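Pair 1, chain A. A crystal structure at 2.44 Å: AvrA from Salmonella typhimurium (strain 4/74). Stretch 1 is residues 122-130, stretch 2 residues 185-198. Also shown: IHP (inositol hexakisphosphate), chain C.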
# COMPACT_ATOMS: atom_id res chain seq x y z
N GLY A 122 14.00 -5.84 -11.01
CA GLY A 122 13.09 -4.72 -11.14
C GLY A 122 12.57 -4.30 -9.78
O GLY A 122 12.99 -4.85 -8.76
N ILE A 123 11.67 -3.33 -9.77
CA ILE A 123 11.10 -2.81 -8.53
C ILE A 123 9.60 -3.06 -8.47
O ILE A 123 8.85 -2.60 -9.33
CB ILE A 123 11.36 -1.30 -8.38
CG1 ILE A 123 12.86 -1.00 -8.45
CG2 ILE A 123 10.78 -0.78 -7.06
CD1 ILE A 123 13.19 0.46 -8.62
N HIS A 124 9.18 -3.80 -7.46
CA HIS A 124 7.76 -3.96 -7.15
C HIS A 124 7.58 -3.92 -5.64
O HIS A 124 7.75 -4.93 -4.95
CB HIS A 124 7.20 -5.26 -7.73
CG HIS A 124 5.71 -5.38 -7.57
ND1 HIS A 124 4.82 -4.67 -8.34
CD2 HIS A 124 4.97 -6.13 -6.72
CE1 HIS A 124 3.59 -4.98 -7.98
NE2 HIS A 124 3.65 -5.86 -7.00
N ILE A 125 7.23 -2.75 -5.13
CA ILE A 125 7.09 -2.54 -3.70
C ILE A 125 5.64 -2.74 -3.26
O ILE A 125 4.74 -2.04 -3.72
CB ILE A 125 7.55 -1.12 -3.31
CG1 ILE A 125 9.05 -0.96 -3.61
CG2 ILE A 125 7.29 -0.85 -1.83
CD1 ILE A 125 9.56 0.46 -3.51
N SER A 126 5.43 -3.73 -2.39
CA SER A 126 4.13 -3.98 -1.79
C SER A 126 4.17 -3.70 -0.30
O SER A 126 5.24 -3.40 0.25
CB SER A 126 3.69 -5.43 -2.03
OG SER A 126 3.64 -5.73 -3.42
N VAL A 127 3.02 -3.78 0.36
CA VAL A 127 2.95 -3.60 1.80
C VAL A 127 2.34 -4.84 2.46
O VAL A 127 1.37 -5.41 1.96
CB VAL A 127 2.13 -2.35 2.18
CG1 VAL A 127 0.69 -2.46 1.70
CG2 VAL A 127 2.18 -2.11 3.69
N VAL A 128 2.93 -5.25 3.58
CA VAL A 128 2.46 -6.40 4.34
C VAL A 128 2.02 -5.94 5.73
O VAL A 128 2.73 -5.19 6.38
CB VAL A 128 3.55 -7.48 4.49
CG1 VAL A 128 3.06 -8.64 5.35
CG2 VAL A 128 4.00 -7.97 3.13
N ASP A 129 0.84 -6.40 6.16
CA ASP A 129 0.39 -6.13 7.52
C ASP A 129 0.59 -7.36 8.39
O ASP A 129 0.19 -8.47 8.02
CB ASP A 129 -1.08 -5.70 7.54
CG ASP A 129 -1.48 -5.03 8.85
OD1 ASP A 129 -0.61 -4.42 9.51
OD2 ASP A 129 -2.67 -5.11 9.21
N PHE A 130 1.19 -7.14 9.55
CA PHE A 130 1.55 -8.21 10.48
C PHE A 130 0.80 -8.02 11.80
O PHE A 130 0.84 -6.94 12.39
CB PHE A 130 3.07 -8.23 10.71
CG PHE A 130 3.52 -9.18 11.77
CD1 PHE A 130 3.92 -10.47 11.44
CD2 PHE A 130 3.58 -8.78 13.09
CE1 PHE A 130 4.35 -11.34 12.42
CE2 PHE A 130 4.01 -9.65 14.08
CZ PHE A 130 4.39 -10.94 13.74
N GLU A 185 3.84 3.68 -9.47
CA GLU A 185 3.46 4.25 -8.18
C GLU A 185 3.31 3.21 -7.07
O GLU A 185 2.67 3.46 -6.05
CB GLU A 185 2.15 5.04 -8.32
CG GLU A 185 2.32 6.43 -8.91
CD GLU A 185 3.18 6.44 -10.16
OE1 GLU A 185 4.33 6.91 -10.08
OE2 GLU A 185 2.70 5.98 -11.21
N CYS A 186 3.92 2.04 -7.25
CA CYS A 186 3.78 0.96 -6.28
C CYS A 186 4.29 1.38 -4.90
O CYS A 186 3.67 1.06 -3.88
CB CYS A 186 4.53 -0.30 -6.75
SG CYS A 186 6.31 -0.09 -7.02
N GLY A 187 5.40 2.10 -4.87
CA GLY A 187 5.99 2.56 -3.63
C GLY A 187 5.10 3.53 -2.85
O GLY A 187 4.95 3.40 -1.64
N ILE A 188 4.52 4.49 -3.55
CA ILE A 188 3.69 5.51 -2.91
C ILE A 188 2.42 4.89 -2.32
O ILE A 188 2.05 5.19 -1.19
CB ILE A 188 3.29 6.63 -3.89
CG1 ILE A 188 4.53 7.19 -4.61
CG2 ILE A 188 2.54 7.75 -3.16
CD1 ILE A 188 5.59 7.75 -3.67
N PHE A 189 1.77 4.03 -3.10
CA PHE A 189 0.57 3.35 -2.64
C PHE A 189 0.86 2.52 -1.39
O PHE A 189 0.10 2.56 -0.42
CB PHE A 189 -0.00 2.45 -3.74
CG PHE A 189 -0.98 3.15 -4.65
CD1 PHE A 189 -2.32 3.19 -4.34
CD2 PHE A 189 -0.55 3.75 -5.82
CE1 PHE A 189 -3.22 3.83 -5.17
CE2 PHE A 189 -1.44 4.40 -6.65
CZ PHE A 189 -2.78 4.43 -6.33
N SER A 190 1.96 1.77 -1.42
CA SER A 190 2.29 0.89 -0.31
C SER A 190 2.66 1.68 0.94
O SER A 190 2.31 1.29 2.06
CB SER A 190 3.44 -0.04 -0.70
OG SER A 190 3.05 -0.94 -1.73
N LEU A 191 3.36 2.79 0.75
CA LEU A 191 3.75 3.65 1.87
C LEU A 191 2.52 4.27 2.52
O LEU A 191 2.42 4.34 3.74
CB LEU A 191 4.71 4.74 1.39
CG LEU A 191 5.19 5.74 2.45
CD1 LEU A 191 5.88 5.03 3.61
CD2 LEU A 191 6.11 6.76 1.82
N ALA A 192 1.59 4.74 1.69
CA ALA A 192 0.36 5.35 2.19
C ALA A 192 -0.49 4.33 2.92
O ALA A 192 -0.97 4.59 4.03
CB ALA A 192 -0.42 5.97 1.04
N LEU A 193 -0.69 3.17 2.30
CA LEU A 193 -1.46 2.10 2.91
C LEU A 193 -0.85 1.65 4.23
O LEU A 193 -1.57 1.33 5.17
CB LEU A 193 -1.57 0.91 1.95
CG LEU A 193 -2.43 1.12 0.70
CD1 LEU A 193 -2.30 -0.06 -0.24
CD2 LEU A 193 -3.88 1.36 1.07
N ALA A 194 0.47 1.63 4.30
CA ALA A 194 1.17 1.23 5.51
C ALA A 194 0.73 2.08 6.69
O ALA A 194 0.47 1.57 7.78
CB ALA A 194 2.68 1.33 5.32
N LYS A 195 0.65 3.39 6.47
CA LYS A 195 0.23 4.31 7.52
C LYS A 195 -1.25 4.15 7.84
O LYS A 195 -1.66 4.31 8.99
CB LYS A 195 0.55 5.76 7.11
CG LYS A 195 1.93 6.23 7.56
CD LYS A 195 2.71 6.93 6.45
CE LYS A 195 2.14 8.30 6.12
NZ LYS A 195 2.99 9.01 5.12
N LYS A 196 -2.05 3.83 6.83
CA LYS A 196 -3.48 3.60 7.03
C LYS A 196 -3.73 2.29 7.77
O LYS A 196 -4.70 2.18 8.53
CB LYS A 196 -4.22 3.60 5.69
CG LYS A 196 -4.32 4.97 5.03
CD LYS A 196 -5.22 5.90 5.83
CE LYS A 196 -5.37 7.26 5.15
NZ LYS A 196 -4.09 8.03 5.15
N LEU A 197 -2.88 1.29 7.55
CA LEU A 197 -2.98 0.02 8.25
C LEU A 197 -2.87 0.23 9.76
O LEU A 197 -3.46 -0.52 10.55
CB LEU A 197 -1.91 -0.96 7.77
CG LEU A 197 -2.11 -1.60 6.39
CD1 LEU A 197 -0.84 -2.31 5.94
CD2 LEU A 197 -3.28 -2.56 6.40
N GLN A 198 -2.11 1.24 10.15
CA GLN A 198 -1.96 1.59 11.56
C GLN A 198 -3.20 2.33 12.07
O GLN A 198 -3.74 1.99 13.12
CB GLN A 198 -0.71 2.46 11.76
CG GLN A 198 -0.71 3.31 13.03
CD GLN A 198 -0.91 2.49 14.29
OE1 GLN A 198 -0.69 1.28 14.29
NE2 GLN A 198 -1.32 3.15 15.36
C1 IHP C . -3.38 12.62 6.64
C2 IHP C . -2.79 11.84 5.47
C3 IHP C . -3.36 12.32 4.15
C4 IHP C . -3.19 13.81 3.99
C5 IHP C . -3.98 14.50 5.09
C6 IHP C . -3.43 14.13 6.46
O11 IHP C . -2.66 12.29 7.81
P1 IHP C . -3.32 11.26 8.84
O21 IHP C . -2.25 10.34 9.38
O31 IHP C . -4.38 10.42 8.16
O41 IHP C . -3.93 12.03 9.98
O12 IHP C . -1.35 11.96 5.48
P2 IHP C . -0.45 10.68 5.70
O22 IHP C . -0.88 9.92 6.93
O32 IHP C . -0.56 9.74 4.51
O42 IHP C . 1.00 11.10 5.86
O13 IHP C . -2.73 11.62 3.07
P3 IHP C . -3.57 10.56 2.23
O23 IHP C . -2.71 9.38 1.89
O33 IHP C . -4.78 10.08 3.01
O43 IHP C . -4.04 11.20 0.95
O14 IHP C . -3.57 14.24 2.67
P4 IHP C . -5.09 14.27 2.13
O24 IHP C . -5.14 13.68 0.74
O34 IHP C . -6.03 13.49 3.02
O44 IHP C . -5.56 15.70 2.04
O15 IHP C . -3.98 15.92 4.93
P5 IHP C . -5.25 16.75 5.41
O25 IHP C . -6.09 15.90 6.34
O35 IHP C . -4.78 17.98 6.14
O45 IHP C . -6.09 17.16 4.23
O16 IHP C . -2.13 14.71 6.63
P6 IHP C . -1.83 15.52 7.94
O26 IHP C . -0.53 16.26 7.78
O36 IHP C . -2.94 16.50 8.20
O46 IHP C . -1.71 14.58 9.12
O HOH W 1 -3.25 -3.15 10.97

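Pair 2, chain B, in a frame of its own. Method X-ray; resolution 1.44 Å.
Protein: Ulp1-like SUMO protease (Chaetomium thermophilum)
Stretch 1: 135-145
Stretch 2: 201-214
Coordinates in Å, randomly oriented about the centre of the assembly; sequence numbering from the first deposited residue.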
# COMPACT_ATOMS: atom_id res chain seq x y z
N SER B 135 8.99 8.84 12.25
CA SER B 135 9.80 8.23 13.30
C SER B 135 10.03 6.74 13.02
O SER B 135 9.96 5.91 13.92
CB SER B 135 9.17 8.44 14.67
OG SER B 135 8.92 9.81 14.90
N SER B 136 10.30 6.43 11.75
CA SER B 136 10.58 5.08 11.26
C SER B 136 9.37 4.16 11.22
O SER B 136 9.46 3.02 10.74
CB SER B 136 11.69 4.41 12.08
OG SER B 136 12.87 5.19 12.06
N HIS B 137 8.23 4.62 11.73
CA HIS B 137 7.03 3.80 11.79
C HIS B 137 6.18 4.03 10.55
O HIS B 137 5.77 5.16 10.26
CB HIS B 137 6.23 4.15 13.05
CG HIS B 137 4.95 3.39 13.18
ND1 HIS B 137 4.89 2.01 13.13
CD2 HIS B 137 3.68 3.81 13.37
CE1 HIS B 137 3.63 1.62 13.27
NE2 HIS B 137 2.88 2.69 13.42
N TRP B 138 5.91 2.94 9.82
CA TRP B 138 5.09 2.98 8.62
C TRP B 138 3.64 2.72 8.96
O TRP B 138 3.32 1.76 9.67
CB TRP B 138 5.54 1.90 7.63
CG TRP B 138 6.76 2.24 6.88
CD1 TRP B 138 8.02 1.79 7.13
CD2 TRP B 138 6.86 3.09 5.73
NE1 TRP B 138 8.90 2.32 6.22
CE2 TRP B 138 8.21 3.12 5.35
CE3 TRP B 138 5.93 3.84 5.00
CZ2 TRP B 138 8.66 3.86 4.26
CZ3 TRP B 138 6.38 4.57 3.92
CH2 TRP B 138 7.73 4.58 3.57
N THR B 139 2.76 3.57 8.42
CA THR B 139 1.32 3.42 8.47
C THR B 139 0.77 3.73 7.08
O THR B 139 1.52 4.10 6.17
CB THR B 139 0.71 4.36 9.52
OG1 THR B 139 1.00 5.73 9.19
CG2 THR B 139 1.23 4.04 10.92
N LEU B 140 -0.54 3.57 6.92
CA LEU B 140 -1.19 3.69 5.63
C LEU B 140 -2.36 4.65 5.74
O LEU B 140 -3.30 4.41 6.50
CB LEU B 140 -1.71 2.33 5.16
CG LEU B 140 -2.38 2.34 3.78
CD1 LEU B 140 -1.35 2.57 2.69
CD2 LEU B 140 -3.16 1.05 3.55
N ALA B 141 -2.33 5.73 4.96
CA ALA B 141 -3.51 6.55 4.77
C ALA B 141 -4.24 6.06 3.52
O ALA B 141 -3.60 5.68 2.53
CB ALA B 141 -3.14 8.03 4.62
N VAL B 142 -5.56 6.05 3.58
CA VAL B 142 -6.40 5.59 2.48
C VAL B 142 -7.51 6.61 2.30
O VAL B 142 -8.28 6.86 3.23
CB VAL B 142 -6.99 4.20 2.74
CG1 VAL B 142 -7.80 3.72 1.53
CG2 VAL B 142 -5.89 3.20 3.07
N ILE B 143 -7.58 7.20 1.12
CA ILE B 143 -8.70 8.04 0.75
C ILE B 143 -9.57 7.23 -0.20
O ILE B 143 -9.06 6.58 -1.13
CB ILE B 143 -8.24 9.35 0.10
CG1 ILE B 143 -7.33 10.13 1.07
CG2 ILE B 143 -9.44 10.20 -0.30
CD1 ILE B 143 -6.64 11.34 0.43
N ARG B 144 -10.88 7.23 0.04
CA ARG B 144 -11.84 6.49 -0.78
C ARG B 144 -12.81 7.51 -1.35
O ARG B 144 -13.85 7.81 -0.74
CB ARG B 144 -12.53 5.41 0.04
CG ARG B 144 -11.56 4.41 0.66
CD ARG B 144 -12.26 3.43 1.57
NE ARG B 144 -12.70 2.25 0.85
CZ ARG B 144 -13.59 1.37 1.30
NH1 ARG B 144 -14.20 1.58 2.46
NH2 ARG B 144 -13.87 0.30 0.57
N PRO B 145 -12.50 8.10 -2.51
CA PRO B 145 -13.31 9.24 -2.98
C PRO B 145 -14.76 8.91 -3.26
O PRO B 145 -15.63 9.75 -3.00
CB PRO B 145 -12.55 9.70 -4.24
CG PRO B 145 -11.12 9.31 -3.95
CD PRO B 145 -11.26 7.96 -3.30
N ASP B 201 7.53 -4.90 12.16
CA ASP B 201 6.50 -5.40 11.26
C ASP B 201 5.68 -4.29 10.62
O ASP B 201 4.87 -4.59 9.74
CB ASP B 201 5.58 -6.39 12.00
CG ASP B 201 6.12 -7.81 11.99
OD1 ASP B 201 6.83 -8.19 11.04
OD2 ASP B 201 5.82 -8.56 12.94
N CYS B 202 5.89 -3.03 10.99
CA CYS B 202 5.03 -1.95 10.50
C CYS B 202 4.94 -1.90 8.98
O CYS B 202 3.86 -1.66 8.43
CB CYS B 202 5.50 -0.60 11.05
SG CYS B 202 7.19 -0.09 10.57
N GLY B 203 6.06 -2.07 8.28
CA GLY B 203 6.00 -2.03 6.83
C GLY B 203 5.21 -3.18 6.24
O GLY B 203 4.55 -3.03 5.20
N VAL B 204 5.25 -4.34 6.89
CA VAL B 204 4.48 -5.48 6.40
C VAL B 204 2.99 -5.27 6.67
O VAL B 204 2.14 -5.60 5.83
CB VAL B 204 5.00 -6.80 6.98
CG1 VAL B 204 4.38 -7.97 6.23
CG2 VAL B 204 6.53 -6.87 6.92
N PHE B 205 2.65 -4.74 7.84
CA PHE B 205 1.26 -4.37 8.10
C PHE B 205 0.77 -3.35 7.08
O PHE B 205 -0.36 -3.44 6.59
CB PHE B 205 1.14 -3.76 9.50
CG PHE B 205 1.09 -4.76 10.63
CD1 PHE B 205 -0.02 -5.57 10.81
CD2 PHE B 205 2.12 -4.84 11.55
CE1 PHE B 205 -0.08 -6.46 11.87
CE2 PHE B 205 2.06 -5.73 12.60
CZ PHE B 205 0.96 -6.54 12.76
N THR B 206 1.60 -2.35 6.78
CA THR B 206 1.20 -1.30 5.84
C THR B 206 0.88 -1.90 4.47
O THR B 206 -0.16 -1.59 3.87
CB THR B 206 2.31 -0.25 5.77
OG1 THR B 206 2.40 0.45 7.02
CG2 THR B 206 2.08 0.78 4.67
N ILE B 207 1.76 -2.76 3.95
CA ILE B 207 1.51 -3.39 2.66
C ILE B 207 0.25 -4.25 2.71
O ILE B 207 -0.57 -4.25 1.79
CB ILE B 207 2.73 -4.22 2.22
CG1 ILE B 207 3.92 -3.34 1.88
CG2 ILE B 207 2.37 -5.12 1.04
CD1 ILE B 207 5.24 -4.10 1.81
N THR B 208 0.11 -5.04 3.78
CA THR B 208 -1.00 -5.99 3.84
C THR B 208 -2.33 -5.27 3.98
O THR B 208 -3.32 -5.67 3.37
CB THR B 208 -0.76 -7.00 4.96
OG1 THR B 208 0.51 -7.64 4.77
CG2 THR B 208 -1.83 -8.07 4.98
N ASN B 209 -2.36 -4.21 4.79
CA ASN B 209 -3.57 -3.40 4.89
C ASN B 209 -3.90 -2.74 3.56
O ASN B 209 -5.08 -2.57 3.22
CB ASN B 209 -3.42 -2.35 6.00
CG ASN B 209 -3.52 -2.96 7.38
OD1 ASN B 209 -4.11 -4.03 7.55
ND2 ASN B 209 -2.94 -2.30 8.36
N ALA B 210 -2.88 -2.35 2.80
CA ALA B 210 -3.12 -1.78 1.48
C ALA B 210 -3.72 -2.81 0.53
O ALA B 210 -4.63 -2.48 -0.25
CB ALA B 210 -1.82 -1.19 0.92
N ILE B 211 -3.24 -4.06 0.57
CA ILE B 211 -3.85 -5.10 -0.24
C ILE B 211 -5.33 -5.23 0.11
O ILE B 211 -6.20 -5.25 -0.76
CB ILE B 211 -3.14 -6.45 -0.04
CG1 ILE B 211 -1.69 -6.42 -0.55
CG2 ILE B 211 -3.92 -7.56 -0.75
CD1 ILE B 211 -0.90 -7.68 -0.20
N CYS B 212 -5.62 -5.31 1.41
CA CYS B 212 -7.00 -5.50 1.84
C CYS B 212 -7.88 -4.33 1.42
O CYS B 212 -8.93 -4.53 0.80
CB CYS B 212 -7.04 -5.71 3.36
SG CYS B 212 -6.36 -7.31 3.89
N LEU B 213 -7.48 -3.10 1.74
CA LEU B 213 -8.35 -1.97 1.42
C LEU B 213 -8.54 -1.83 -0.09
O LEU B 213 -9.66 -1.55 -0.54
CB LEU B 213 -7.81 -0.69 2.05
CG LEU B 213 -8.40 -0.35 3.42
CD1 LEU B 213 -9.83 0.18 3.27
CD2 LEU B 213 -8.37 -1.56 4.35
N ALA B 214 -7.48 -2.04 -0.88
CA ALA B 214 -7.61 -1.91 -2.32
C ALA B 214 -8.59 -2.93 -2.90
O ALA B 214 -9.26 -2.65 -3.89
CB ALA B 214 -6.25 -2.08 -3.00
O HOH W 2 -12.11 -0.92 -1.51
O HOH W 3 -10.44 1.20 -0.61

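A strand laid along a helix in AvrA (pair 1) and in the Ulp1-like SUMO protease (pair 2). In both pairs the two elements run nearly parallel, with 15° between their N-to-C directions in pair 1 and 13° in pair 2, and their axes approach to 6.8 Å. Fourteen central residues superpose with an RMSD of 0.5 Å, and the buried surface is similar, 476 Å² and 496 Å². The strand presents alternate residues to the helix: Ile A125, Val A127 and Asp A129 match Trp B138, Leu B140 and Val B142.

A shared feature lies near the N-terminal end of the helix, where Cys A186 matches Cys B202. Both cysteines adopt the p rotamer, which sets the sulfur against the strand backbone. The amide N of Ile A125 donates to Cys A186 SG at 3.4 Å, and the amide N of Trp B138 donates to Cys B202 SG at the same 3.4 Å; N-H...S angles of 170° and 174° make both bonds nearly straight. The histidines just before the bonded amides, His A124 (loop) and His B137 (strand), also match. In pair 2 the ring comes close to the cysteine, with His B137 ND1 3.4 Å from Cys B202 CB, whereas in pair 1 the nearest pair is His A124 CA and Cys A186 SG, at 4.1 Å.

At the next position Ile A125 and Trp B138 solve the same problem with different bulk. Each rests its CB on a glycine: Ile A125 CB is 4.0 Å from Gly A187 CA, and Trp B138 CB is 4.0 Å from Gly B203 CA. An ideal CB on Gly A187 would lie only 3.6 Å from Ile A125 CD1, so the bare backbone gives the isoleucine room. The Trp B138 side chain starts toward the helix but its end leads away, while Cys B202 SG sits at the ring edge.

One turn on, Ser A190 matches Thr B206. Ser A190 OG lies 2.8 Å from Ile A125 O and 3.0 Å from Cys A186 O; its single proton could serve either carbonyl. Thr B206 OG1 instead donates to Cys B202 O at 2.9 Å, within its own helix, and its 3.1 Å approach to Trp B138 O has too poor an angle for a hydrogen bond.

Val A127 and Leu B140 fill the centre. Val A127 CG2 reaches Ala A194 CB and Leu A197 CD1, each at 3.8 Å, while CG1 lies 4.1 Å from Leu A193 CB. The longer Leu B140 places CD2 3.7 Å from Ala B210 CB and 4.2 Å from Asn B209 CB, the counterparts of Ala A194 and Leu A193.

Farther along, Leu A197 and Leu B213 meet the matched residues Asp A129 and Val B142. Leu A197 CD1 touches Asp A129 CB at 3.8 Å, and water 1 lies 2.7 Å from both Asp A129 OD2 and Leu A197 O, within hydrogen-bonding reach of each. Val B142 CG2 makes a looser apolar contact with Leu B213 CG at 4.4 Å. In pair 2, Leu B213 CD1 also lies over one face of the Arg B144 guanidinium, and waters 2 and 3 link Arg B144 NH2 and NE, respectively, to Leu B213 O.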